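Local coordinates for protein fervidolysin (Fervidobacterium pennivorans, PDB 1R6V) that degrades keratin into peptides as a calcium-binding, subtilisin-like serine protease, allowing its bacterium to grow on native feathers, at residues 28-33 with 93-98; 534-539 with 550-555. The protein carries 1 engineered substitution. One frame throughout, in Å; residues are numbered along the deposited sequence.

Contact 1: residues 28-33 with 93-98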
loop_
_atom_site.group_PDB
_atom_site.type_symbol
_atom_site.label_atom_id
_atom_site.label_comp_id
_atom_site.label_asym_id
_atom_site.label_seq_id
_atom_site.Cartn_x
_atom_site.Cartn_y
_atom_site.Cartn_z
ATOM N N GLU A 28 -13.208 -4.872 -5.564
ATOM C CA GLU A 28 -11.848 -4.709 -5.062
ATOM C C GLU A 28 -11.726 -4.554 -3.556
ATOM O O GLU A 28 -10.630 -4.319 -3.057
ATOM C CB GLU A 28 -11.166 -3.520 -5.739
ATOM C CG GLU A 28 -10.683 -3.791 -7.153
ATOM C CD GLU A 28 -9.688 -4.947 -7.236
ATOM O OE1 GLU A 28 -9.032 -5.275 -6.217
ATOM O OE2 GLU A 28 -9.549 -5.523 -8.334
ATOM N N TYR A 29 -12.829 -4.672 -2.822
ATOM C CA TYR A 29 -12.741 -4.535 -1.378
ATOM C C TYR A 29 -13.747 -5.373 -0.605
ATOM O O TYR A 29 -14.794 -5.768 -1.133
ATOM C CB TYR A 29 -12.838 -3.050 -0.985
ATOM C CG TYR A 29 -14.161 -2.377 -1.297
ATOM C CD1 TYR A 29 -15.195 -2.376 -0.363
ATOM C CD2 TYR A 29 -14.378 -1.750 -2.526
ATOM C CE1 TYR A 29 -16.419 -1.768 -0.637
ATOM C CE2 TYR A 29 -15.603 -1.135 -2.815
ATOM C CZ TYR A 29 -16.623 -1.153 -1.856
ATOM O OH TYR A 29 -17.851 -0.576 -2.124
ATOM N N THR A 30 -13.413 -5.663 0.645
ATOM C CA THR A 30 -14.273 -6.454 1.509
ATOM C C THR A 30 -15.401 -5.583 2.032
ATOM O O THR A 30 -15.170 -4.494 2.534
ATOM C CB THR A 30 -13.480 -7.016 2.691
ATOM O OG1 THR A 30 -12.426 -7.844 2.184
ATOM C CG2 THR A 30 -14.384 -7.839 3.613
ATOM N N GLU A 31 -16.627 -6.074 1.914
ATOM C CA GLU A 31 -17.775 -5.309 2.371
ATOM C C GLU A 31 -17.987 -5.397 3.885
ATOM O O GLU A 31 -17.467 -6.303 4.549
ATOM C CB GLU A 31 -19.029 -5.812 1.642
ATOM C CG GLU A 31 -20.265 -4.962 1.865
ATOM C CD GLU A 31 -20.086 -3.541 1.366
ATOM O OE1 GLU A 31 -20.257 -3.289 0.149
ATOM O OE2 GLU A 31 -19.765 -2.678 2.198
ATOM N N GLY A 32 -18.726 -4.422 4.416
ATOM C CA GLY A 32 -19.084 -4.393 5.824
ATOM C C GLY A 32 -18.085 -4.016 6.895
ATOM O O GLY A 32 -18.340 -4.264 8.070
ATOM N N LYS A 33 -16.965 -3.413 6.513
ATOM C CA LYS A 33 -15.958 -3.029 7.491
ATOM C C LYS A 33 -15.159 -1.832 6.999
ATOM O O LYS A 33 -14.920 -1.699 5.799
ATOM C CB LYS A 33 -14.993 -4.197 7.731
ATOM C CG LYS A 33 -13.791 -3.838 8.596
ATOM C CD LYS A 33 -12.742 -4.949 8.611
ATOM C CE LYS A 33 -13.156 -6.106 9.500
ATOM N NZ LYS A 33 -12.008 -7.055 9.657
ATOM N N GLU A 93 -10.859 3.931 5.229
ATOM C CA GLU A 93 -10.762 3.148 3.995
ATOM C C GLU A 93 -11.261 1.725 4.225
ATOM O O GLU A 93 -11.397 1.296 5.359
ATOM C CB GLU A 93 -9.289 3.092 3.567
ATOM C CG GLU A 93 -8.415 2.357 4.577
ATOM C CD GLU A 93 -6.931 2.380 4.233
ATOM O OE1 GLU A 93 -6.149 1.817 5.019
ATOM O OE2 GLU A 93 -6.550 2.957 3.188
ATOM N N PRO A 94 -11.551 0.977 3.148
ATOM C CA PRO A 94 -12.004 -0.400 3.358
ATOM C C PRO A 94 -10.749 -1.291 3.440
ATOM O O PRO A 94 -9.622 -0.803 3.292
ATOM C CB PRO A 94 -12.789 -0.699 2.081
ATOM C CG PRO A 94 -11.983 0.030 1.051
ATOM C CD PRO A 94 -11.691 1.370 1.730
ATOM N N SER A 95 -10.943 -2.578 3.704
ATOM C CA SER A 95 -9.836 -3.523 3.673
ATOM C C SER A 95 -9.961 -3.983 2.227
ATOM O O SER A 95 -11.056 -4.363 1.781
ATOM C CB SER A 95 -10.077 -4.710 4.606
ATOM O OG SER A 95 -9.167 -5.762 4.333
ATOM N N TYR A 96 -8.876 -3.938 1.476
ATOM C CA TYR A 96 -8.940 -4.333 0.081
ATOM C C TYR A 96 -8.732 -5.823 -0.165
ATOM O O TYR A 96 -8.205 -6.540 0.680
ATOM C CB TYR A 96 -7.931 -3.523 -0.724
ATOM C CG TYR A 96 -8.282 -2.051 -0.773
ATOM C CD1 TYR A 96 -7.723 -1.153 0.136
ATOM C CD2 TYR A 96 -9.188 -1.560 -1.714
ATOM C CE1 TYR A 96 -8.056 0.205 0.108
ATOM C CE2 TYR A 96 -9.526 -0.192 -1.750
ATOM C CZ TYR A 96 -8.953 0.674 -0.833
ATOM O OH TYR A 96 -9.269 2.012 -0.835
ATOM N N LYS A 97 -9.162 -6.286 -1.337
ATOM C CA LYS A 97 -9.003 -7.687 -1.688
ATOM C C LYS A 97 -7.531 -7.988 -1.974
ATOM O O LYS A 97 -6.847 -7.195 -2.629
ATOM C CB LYS A 97 -9.830 -8.018 -2.941
ATOM C CG LYS A 97 -11.337 -7.854 -2.784
ATOM C CD LYS A 97 -11.940 -8.908 -1.864
ATOM C CE LYS A 97 -13.449 -8.789 -1.802
ATOM N NZ LYS A 97 -14.054 -8.827 -3.161
ATOM N N ARG A 98 -7.042 -9.115 -1.466
ATOM C CA ARG A 98 -5.650 -9.537 -1.727
ATOM C C ARG A 98 -5.653 -11.022 -2.023
ATOM O O ARG A 98 -6.522 -11.752 -1.560
ATOM C CB ARG A 98 -4.741 -9.339 -0.513
ATOM C CG ARG A 98 -4.799 -7.982 0.126
ATOM C CD ARG A 98 -4.102 -6.889 -0.659
ATOM N NE ARG A 98 -4.304 -5.618 0.020
ATOM C CZ ARG A 98 -4.099 -4.424 -0.522
ATOM N NH1 ARG A 98 -3.656 -4.319 -1.775
ATOM N NH2 ARG A 98 -4.393 -3.325 0.174
HETATM O O HOH W 1 -7.384 -4.767 -3.970
HETATM O O HOH W 2 -13.538 -3.474 4.262
HETATM O O HOH W 3 -9.763 -7.558 2.538
#
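E28 and K97 meet through a backbone bond that belongs to a single antiparallel beta bridge in the propeptide, centred on Y29 and Y96, whose CA atoms lie 4.1 Å apart. The bridge joins the loop leading into strand 33-38 to the loop leaving strand 89-93, neighbours in the propeptide's antiparallel sheet. K97 N donates to E28 O over 3.0 Å, nearly straight at 172°. The same oxygen lies at the edge of the Y96 ring, and water 1 lies 2.8 Å from both E28 OE1 and K97 O. Y29 sets its CG between its own backbone N and carbonyl carbon (chi1 65°), which lays the start of its ring obliquely across P94: Y29 CD1 is 3.8 Å from P94 CB, and Y29 CB equally far from P94 CG. The same P94 CG lies over one face of the Y96 ring, offset toward its rim. The K97 chain, bent at chi2 and chi4, runs beside the Y29 backbone, its CE 3.4 Å from Y29 O. T30 N closes the second bond of the bridge, to S95 O at 2.9 Å and 169°. Water 3 joins T30 OG1, S95 OG and Y96 O; S95 OG is also bonded to D246 N of the catalytic domain, and Y96 N to the D246 carboxylate, which brings the bridge up against the protease. E31 and G32 make no contact with 93-98, but K33 returns near P94, where water 2 joins the chains: it donates to T30 O and K33 O, and accepts from S95 N at 2.8 Å.

Contact 2: residues 534-539 with 550-555; sequences RQASFV and LNVNFN
F538 and L550 pack across the interior of a beta-sandwich domain, between strand 535-538 of one sheet and strand 550-553 of the other. The strand axes lie 8.7 Å apart at 148°, a spacing that marks facing sheets rather than hydrogen-bonded neighbours; A536 and F538 instead bond through their backbones to V502 and I500, and V552 to V453. The polar contact is confined to the end of the interface, where the R534 chain, bent at chi2 and chi3, passes N555; the bond from R534 NH1 to N555 O, long at 3.3 Å, is doubtful because the oxygen's position is uncertain. Two CH-pi contacts stand out. L550 CD1 sits over one face of the F538 ring, 4.0 Å from its centroid and displaced toward the rim. R534 CB lies almost exactly above the centre of the F554 ring, 3.6 Å from the centroid and 4° off the normal; F554 in turn meets F669 edge-to-face, which links this end of the sandwich to the last strand of the chain. Aliphatic contacts fill the middle. V552 CG1, anti to the backbone N (chi1 -180°), reaches A536 CB at 4.0 Å and the tip of F538 more distantly, while V552 CG2 approaches F538 CE1 to 3.5 Å, obliquely to that ring.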
loop_
_atom_site.group_PDB
_atom_site.type_symbol
_atom_site.label_atom_id
_atom_site.label_comp_id
_atom_site.label_asym_id
_atom_site.label_seq_id
_atom_site.Cartn_x
_atom_site.Cartn_y
_atom_site.Cartn_z
ATOM N N ARG A 534 -4.100 19.847 -9.828
ATOM C CA ARG A 534 -2.944 20.698 -10.089
ATOM C C ARG A 534 -1.776 19.740 -10.339
ATOM O O ARG A 534 -1.796 18.605 -9.870
ATOM C CB ARG A 534 -2.626 21.570 -8.873
ATOM C CG ARG A 534 -3.793 22.363 -8.292
ATOM C CD ARG A 534 -4.036 23.639 -9.072
ATOM N NE ARG A 534 -4.398 23.333 -10.440
ATOM C CZ ARG A 534 -4.161 24.111 -11.485
ATOM N NH1 ARG A 534 -3.542 25.278 -11.344
ATOM N NH2 ARG A 534 -4.538 23.703 -12.682
ATOM N N GLN A 535 -0.769 20.196 -11.075
ATOM C CA GLN A 535 0.393 19.364 -11.369
ATOM C C GLN A 535 1.695 20.144 -11.228
ATOM O O GLN A 535 1.723 21.364 -11.377
ATOM C CB GLN A 535 0.295 18.787 -12.786
ATOM C CG GLN A 535 -0.908 17.886 -13.017
ATOM C CD GLN A 535 -0.952 17.328 -14.425
ATOM O OE1 GLN A 535 -0.667 18.037 -15.395
ATOM N NE2 GLN A 535 -1.321 16.054 -14.550
ATOM N N ALA A 536 2.772 19.426 -10.922
ATOM C CA ALA A 536 4.088 20.030 -10.776
ATOM C C ALA A 536 5.114 18.979 -11.165
ATOM O O ALA A 536 4.901 17.787 -10.956
ATOM C CB ALA A 536 4.317 20.473 -9.336
ATOM N N SER A 537 6.218 19.417 -11.756
ATOM C CA SER A 537 7.258 18.487 -12.142
ATOM C C SER A 537 8.580 19.093 -11.716
ATOM O O SER A 537 8.779 20.304 -11.811
ATOM C CB SER A 537 7.243 18.250 -13.654
ATOM O OG SER A 537 7.522 19.440 -14.356
ATOM N N PHE A 538 9.468 18.245 -11.208
ATOM C CA PHE A 538 10.783 18.685 -10.765
ATOM C C PHE A 538 11.783 17.762 -11.436
ATOM O O PHE A 538 12.026 16.655 -10.963
ATOM C CB PHE A 538 10.884 18.582 -9.241
ATOM C CG PHE A 538 9.840 19.384 -8.514
ATOM C CD1 PHE A 538 8.554 18.879 -8.335
ATOM C CD2 PHE A 538 10.128 20.669 -8.059
ATOM C CE1 PHE A 538 7.566 19.651 -7.713
ATOM C CE2 PHE A 538 9.150 21.448 -7.437
ATOM C CZ PHE A 538 7.864 20.939 -7.263
ATOM N N VAL A 539 12.354 18.225 -12.548
ATOM C CA VAL A 539 13.307 17.437 -13.329
ATOM C C VAL A 539 14.712 17.464 -12.736
ATOM O O VAL A 539 15.184 18.507 -12.293
ATOM C CB VAL A 539 13.353 17.956 -14.798
ATOM C CG1 VAL A 539 14.410 17.207 -15.601
ATOM C CG2 VAL A 539 11.992 17.775 -15.440
ATOM N N LEU A 550 11.194 17.391 -0.348
ATOM C CA LEU A 550 10.831 18.247 -1.476
ATOM C C LEU A 550 9.490 18.856 -1.087
ATOM O O LEU A 550 8.550 18.126 -0.777
ATOM C CB LEU A 550 10.652 17.421 -2.752
ATOM C CG LEU A 550 10.699 18.089 -4.135
ATOM C CD1 LEU A 550 9.663 17.444 -5.016
ATOM C CD2 LEU A 550 10.482 19.579 -4.061
ATOM N N ASN A 551 9.411 20.184 -1.089
ATOM C CA ASN A 551 8.175 20.872 -0.733
ATOM C C ASN A 551 7.529 21.387 -2.004
ATOM O O ASN A 551 8.190 22.006 -2.835
ATOM C CB ASN A 551 8.454 22.055 0.204
ATOM C CG ASN A 551 9.151 21.640 1.480
ATOM O OD1 ASN A 551 8.620 20.854 2.261
ATOM N ND2 ASN A 551 10.356 22.166 1.699
ATOM N N VAL A 552 6.233 21.127 -2.148
ATOM C CA VAL A 552 5.488 21.555 -3.321
ATOM C C VAL A 552 4.323 22.428 -2.858
ATOM O O VAL A 552 3.606 22.079 -1.917
ATOM C CB VAL A 552 4.941 20.328 -4.099
ATOM C CG1 VAL A 552 4.173 20.785 -5.324
ATOM C CG2 VAL A 552 6.091 19.410 -4.505
ATOM N N ASN A 553 4.153 23.578 -3.501
ATOM C CA ASN A 553 3.070 24.483 -3.142
ATOM C C ASN A 553 2.115 24.638 -4.314
ATOM O O ASN A 553 2.470 25.203 -5.349
ATOM C CB ASN A 553 3.634 25.848 -2.741
ATOM C CG ASN A 553 4.462 25.782 -1.476
ATOM O OD1 ASN A 553 3.926 25.680 -0.374
ATOM N ND2 ASN A 553 5.777 25.827 -1.628
ATOM N N PHE A 554 0.905 24.116 -4.151
ATOM C CA PHE A 554 -0.110 24.209 -5.187
ATOM C C PHE A 554 -0.738 25.602 -5.150
ATOM O O PHE A 554 -0.707 26.285 -4.122
ATOM C CB PHE A 554 -1.213 23.156 -4.947
ATOM C CG PHE A 554 -0.907 21.788 -5.518
ATOM C CD1 PHE A 554 0.238 21.565 -6.277
ATOM C CD2 PHE A 554 -1.796 20.734 -5.334
ATOM C CE1 PHE A 554 0.495 20.321 -6.850
ATOM C CE2 PHE A 554 -1.549 19.484 -5.906
ATOM C CZ PHE A 554 -0.400 19.274 -6.667
ATOM N N ASN A 555 -1.281 26.019 -6.287
ATOM C CA ASN A 555 -1.984 27.294 -6.400
ATOM C C ASN A 555 -3.106 27.090 -7.415
ATOM O O ASN A 555 -3.080 26.144 -8.194
ATOM C CB ASN A 555 -1.055 28.436 -6.857
ATOM C CG ASN A 555 -0.395 28.169 -8.204
ATOM O OD1 ASN A 555 -1.059 27.924 -9.202
ATOM N ND2 ASN A 555 0.930 28.225 -8.227
#

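From the N terminus, contact 1 comes first: residues 28-33 meet 93-98 after 59 intervening residues, which include two helices and most of the propeptide sheet, so it closes that part of the propeptide back on itself beside the catalytic domain. The chain then runs through the protease and most strands of the first beta-sandwich before contact 2 opens. There only ten residues separate 534-539 from 550-555, and this short excursion carries the chain from one sheet of the sandwich to the facing one. The two loops follow in series, neither nesting nor crossing. The centres of contact 1 and contact 2 lie about 32 Å apart, and the nearest atoms of contact 1 and contact 2 about 20 Å.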